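Local coordinates for protein peptidylprolyl isomerase PrsA (Bacillus anthracis, PDB 6VJ4) that catalyses cis-trans isomerisation of peptidyl-proline bonds and plays a major role in secretion by helping exported proteins fold outside the cell, at residues Ala171-Ser181 and His191-Lys199. Residues are numbered along the deposited sequence; the frame is centred on the assembly and turned at random.
Sequences AAYKLKIGQIS and HIIKLTGKK
L195 and I193, which bury the most surface here, join strand 189-198 to the C-terminal end of helix 166-174 and the loop after it. L195 points toward segment 171-181 and has CG anti to its own backbone N (chi1 -178°), which brings the isobutyl group against the loop at L175-I177: CB meets L175 CB at 3.8 Å, CD2 lies 3.4 Å from the carbonyl O of L175, and CG faces I177 CD1. I193 makes its contacts through its two branches, CD1 reaching A171 CB at 3.9 Å while CG2 packs against L175 CD1. I177 lays its CD1 over the strand backbone, 3.3 Å from G197 N, where T196 and G197 both face K111 in a classic beta bulge.

Backbone pairing fixes the register. From within the type II turn K176-Q179, G178 N donates to L195 O (2.8 Å, N-H...O 167°) and Q179 O accepts a longer bond from L195 N; past the turn, S181 N donates to I193 O at 2.7 Å. I193 N is taken by the hydroxyl O of S181 (OG, 2.9 Å), so a side chain replaces a backbone carbonyl as acceptor beyond the single I180-K194 bridge. At the solvent-facing end, one water accepts from K198 NZ and donates to the carbonyls of Y173 and L175.

Within the PpiC-type rotamase domain, the loop thus runs antiparallel along strand 189-198 and leads toward edge strand 184-186, while strand 110-117 pairs with the other edge of strand 189-198. A172 and L195 also touch I110 of strand 110-117; I180 and I192 pack on L130 of helix 120-131.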
loop_
_atom_site.group_PDB
_atom_site.type_symbol
_atom_site.label_atom_id
_atom_site.label_comp_id
_atom_site.label_asym_id
_atom_site.label_seq_id
_atom_site.Cartn_x
_atom_site.Cartn_y
_atom_site.Cartn_z
ATOM N N ALA A 171 14.285 -34.054 11.977
ATOM C CA ALA A 171 14.490 -35.163 12.920
ATOM C C ALA A 171 14.620 -36.499 12.190
ATOM O O ALA A 171 15.514 -37.305 12.563
ATOM C CB ALA A 171 13.331 -35.200 13.891
ATOM N N ALA A 172 13.757 -36.747 11.203
ATOM C CA ALA A 172 13.731 -38.041 10.499
ATOM C C ALA A 172 15.077 -38.318 9.818
ATOM O O ALA A 172 15.562 -39.453 9.893
ATOM C CB ALA A 172 12.599 -38.043 9.499
ATOM N N TYR A 173 15.652 -37.299 9.204
ATOM C CA TYR A 173 16.909 -37.534 8.443
ATOM C C TYR A 173 18.101 -37.714 9.386
ATOM O O TYR A 173 19.176 -38.167 8.895
ATOM C CB TYR A 173 17.129 -36.414 7.429
ATOM C CG TYR A 173 16.366 -36.597 6.144
ATOM C CD1 TYR A 173 16.828 -37.481 5.182
ATOM C CD2 TYR A 173 15.210 -35.891 5.865
ATOM C CE1 TYR A 173 16.196 -37.633 3.968
ATOM C CE2 TYR A 173 14.524 -36.079 4.671
ATOM C CZ TYR A 173 15.042 -36.924 3.705
ATOM O OH TYR A 173 14.383 -37.092 2.529
ATOM N N LYS A 174 17.962 -37.355 10.662
ATOM C CA LYS A 174 19.076 -37.574 11.614
ATOM C C LYS A 174 19.088 -39.027 12.102
ATOM O O LYS A 174 20.097 -39.449 12.688
ATOM C CB LYS A 174 18.969 -36.598 12.786
ATOM C CG LYS A 174 19.426 -35.185 12.474
ATOM C CD LYS A 174 19.675 -34.343 13.712
ATOM C CE LYS A 174 20.445 -33.072 13.417
ATOM N NZ LYS A 174 19.645 -32.097 12.638
ATOM N N LEU A 175 17.967 -39.736 11.970
ATOM C CA LEU A 175 17.876 -41.120 12.491
ATOM C C LEU A 175 18.653 -42.120 11.626
ATOM O O LEU A 175 18.884 -41.850 10.427
ATOM C CB LEU A 175 16.404 -41.558 12.531
ATOM C CG LEU A 175 15.517 -40.766 13.471
ATOM C CD1 LEU A 175 14.064 -41.145 13.240
ATOM C CD2 LEU A 175 15.932 -40.979 14.907
ATOM N N LYS A 176 19.010 -43.230 12.257
ATOM C CA LYS A 176 19.569 -44.433 11.600
ATOM C C LYS A 176 18.397 -45.395 11.377
ATOM O O LYS A 176 17.395 -45.261 12.097
ATOM C CB LYS A 176 20.694 -45.009 12.463
ATOM C CG LYS A 176 21.887 -44.071 12.584
ATOM C CD LYS A 176 23.028 -44.609 13.404
ATOM C CE LYS A 176 24.210 -43.662 13.452
ATOM N NZ LYS A 176 24.735 -43.357 12.099
ATOM N N ILE A 177 18.473 -46.243 10.343
ATOM C CA ILE A 177 17.385 -47.238 10.109
ATOM C C ILE A 177 17.107 -47.973 11.418
ATOM O O ILE A 177 18.063 -48.448 12.064
ATOM C CB ILE A 177 17.711 -48.234 8.978
ATOM C CG1 ILE A 177 17.831 -47.541 7.620
ATOM C CG2 ILE A 177 16.675 -49.358 8.938
ATOM C CD1 ILE A 177 16.544 -46.986 7.114
ATOM N N GLY A 178 15.825 -48.046 11.779
ATOM C CA GLY A 178 15.341 -48.754 12.977
ATOM C C GLY A 178 15.362 -47.901 14.226
ATOM O O GLY A 178 14.803 -48.354 15.258
ATOM N N GLN A 179 15.963 -46.713 14.162
ATOM C CA GLN A 179 16.085 -45.869 15.371
ATOM C C GLN A 179 14.783 -45.098 15.604
ATOM O O GLN A 179 14.117 -44.728 14.611
ATOM C CB GLN A 179 17.270 -44.916 15.221
ATOM C CG GLN A 179 17.508 -44.044 16.436
ATOM C CD GLN A 179 18.684 -43.104 16.258
ATOM O OE1 GLN A 179 19.315 -43.034 15.195
ATOM N NE2 GLN A 179 18.986 -42.381 17.329
ATOM N N ILE A 180 14.440 -44.935 16.875
ATOM C CA ILE A 180 13.224 -44.183 17.283
ATOM C C ILE A 180 13.658 -42.846 17.884
ATOM O O ILE A 180 14.577 -42.824 18.739
ATOM C CB ILE A 180 12.389 -45.046 18.232
ATOM C CG1 ILE A 180 11.999 -46.372 17.562
ATOM C CG2 ILE A 180 11.162 -44.280 18.714
ATOM C CD1 ILE A 180 11.385 -47.386 18.509
ATOM N N SER A 181 12.994 -41.776 17.480
ATOM C CA SER A 181 13.323 -40.429 17.980
ATOM C C SER A 181 12.758 -40.192 19.375
ATOM O O SER A 181 11.818 -40.899 19.784
ATOM C CB SER A 181 12.763 -39.377 17.089
ATOM O OG SER A 181 11.349 -39.279 17.251
ATOM N N HIS A 191 5.805 -35.760 17.779
ATOM C CA HIS A 191 5.949 -37.003 17.005
ATOM C C HIS A 191 7.007 -37.900 17.617
ATOM O O HIS A 191 8.026 -37.381 18.106
ATOM C CB HIS A 191 6.438 -36.751 15.564
ATOM C CG HIS A 191 5.639 -35.784 14.776
ATOM N ND1 HIS A 191 4.722 -36.194 13.823
ATOM C CD2 HIS A 191 5.612 -34.434 14.778
ATOM C CE1 HIS A 191 4.161 -35.142 13.280
ATOM N NE2 HIS A 191 4.681 -34.042 13.849
ATOM N N ILE A 192 6.706 -39.186 17.647
ATOM C CA ILE A 192 7.757 -40.194 17.882
ATOM C C ILE A 192 7.971 -40.798 16.496
ATOM O O ILE A 192 6.993 -41.306 15.899
ATOM C CB ILE A 192 7.378 -41.223 18.941
ATOM C CG1 ILE A 192 7.169 -40.549 20.300
ATOM C CG2 ILE A 192 8.441 -42.291 19.014
ATOM C CD1 ILE A 192 8.398 -39.863 20.850
ATOM N N ILE A 193 9.206 -40.719 15.995
ATOM C CA ILE A 193 9.496 -41.116 14.593
ATOM C C ILE A 193 10.422 -42.332 14.570
ATOM O O ILE A 193 11.372 -42.398 15.410
ATOM C CB ILE A 193 10.153 -39.938 13.841
ATOM C CG1 ILE A 193 9.370 -38.633 13.976
ATOM C CG2 ILE A 193 10.414 -40.311 12.379
ATOM C CD1 ILE A 193 10.105 -37.403 13.431
ATOM N N LYS A 194 10.135 -43.260 13.669
ATOM C CA LYS A 194 11.017 -44.418 13.449
ATOM C C LYS A 194 11.419 -44.426 11.976
ATOM O O LYS A 194 10.542 -44.465 11.127
ATOM C CB LYS A 194 10.322 -45.725 13.835
ATOM C CG LYS A 194 11.191 -46.947 13.656
ATOM C CD LYS A 194 10.594 -48.242 14.121
ATOM C CE LYS A 194 9.296 -48.588 13.430
ATOM N NZ LYS A 194 8.878 -49.989 13.720
ATOM N N LEU A 195 12.723 -44.379 11.692
ATOM C CA LEU A 195 13.132 -44.454 10.278
ATOM C C LEU A 195 13.131 -45.914 9.840
ATOM O O LEU A 195 13.734 -46.720 10.520
ATOM C CB LEU A 195 14.527 -43.845 10.129
ATOM C CG LEU A 195 15.034 -43.834 8.687
ATOM C CD1 LEU A 195 14.263 -42.867 7.815
ATOM C CD2 LEU A 195 16.513 -43.505 8.681
ATOM N N THR A 196 12.526 -46.227 8.693
ATOM C CA THR A 196 12.425 -47.661 8.321
ATOM C C THR A 196 13.001 -47.943 6.940
ATOM O O THR A 196 13.118 -49.130 6.610
ATOM C CB THR A 196 10.969 -48.127 8.378
ATOM O OG1 THR A 196 10.180 -47.286 7.546
ATOM C CG2 THR A 196 10.397 -48.051 9.777
ATOM N N GLY A 197 13.342 -46.904 6.195
ATOM C CA GLY A 197 13.895 -47.116 4.845
ATOM C C GLY A 197 14.604 -45.889 4.318
ATOM O O GLY A 197 14.257 -44.769 4.693
ATOM N N LYS A 198 15.584 -46.116 3.441
ATOM C CA LYS A 198 16.287 -44.987 2.809
ATOM C C LYS A 198 16.705 -45.481 1.428
ATOM O O LYS A 198 17.387 -46.530 1.338
ATOM C CB LYS A 198 17.481 -44.537 3.654
ATOM C CG LYS A 198 18.249 -43.365 3.058
ATOM C CD LYS A 198 19.391 -42.885 3.916
ATOM C CE LYS A 198 18.926 -42.041 5.072
ATOM N NZ LYS A 198 20.050 -41.683 5.971
ATOM N N LYS A 199 16.329 -44.721 0.404
ATOM C CA LYS A 199 16.638 -45.087 -1.001
ATOM C C LYS A 199 17.991 -44.546 -1.438
ATOM O O LYS A 199 18.423 -43.506 -0.921
ATOM C CB LYS A 199 15.581 -44.526 -1.946
ATOM C CG LYS A 199 14.206 -45.115 -1.714
ATOM C CD LYS A 199 13.267 -44.901 -2.846
ATOM C CE LYS A 199 12.001 -45.708 -2.668
ATOM N NZ LYS A 199 11.096 -45.569 -3.828
HETATM O O HOH W 1 20.216 -38.261 6.329
HETATM O O HOH W 2 18.669 -40.638 8.061
#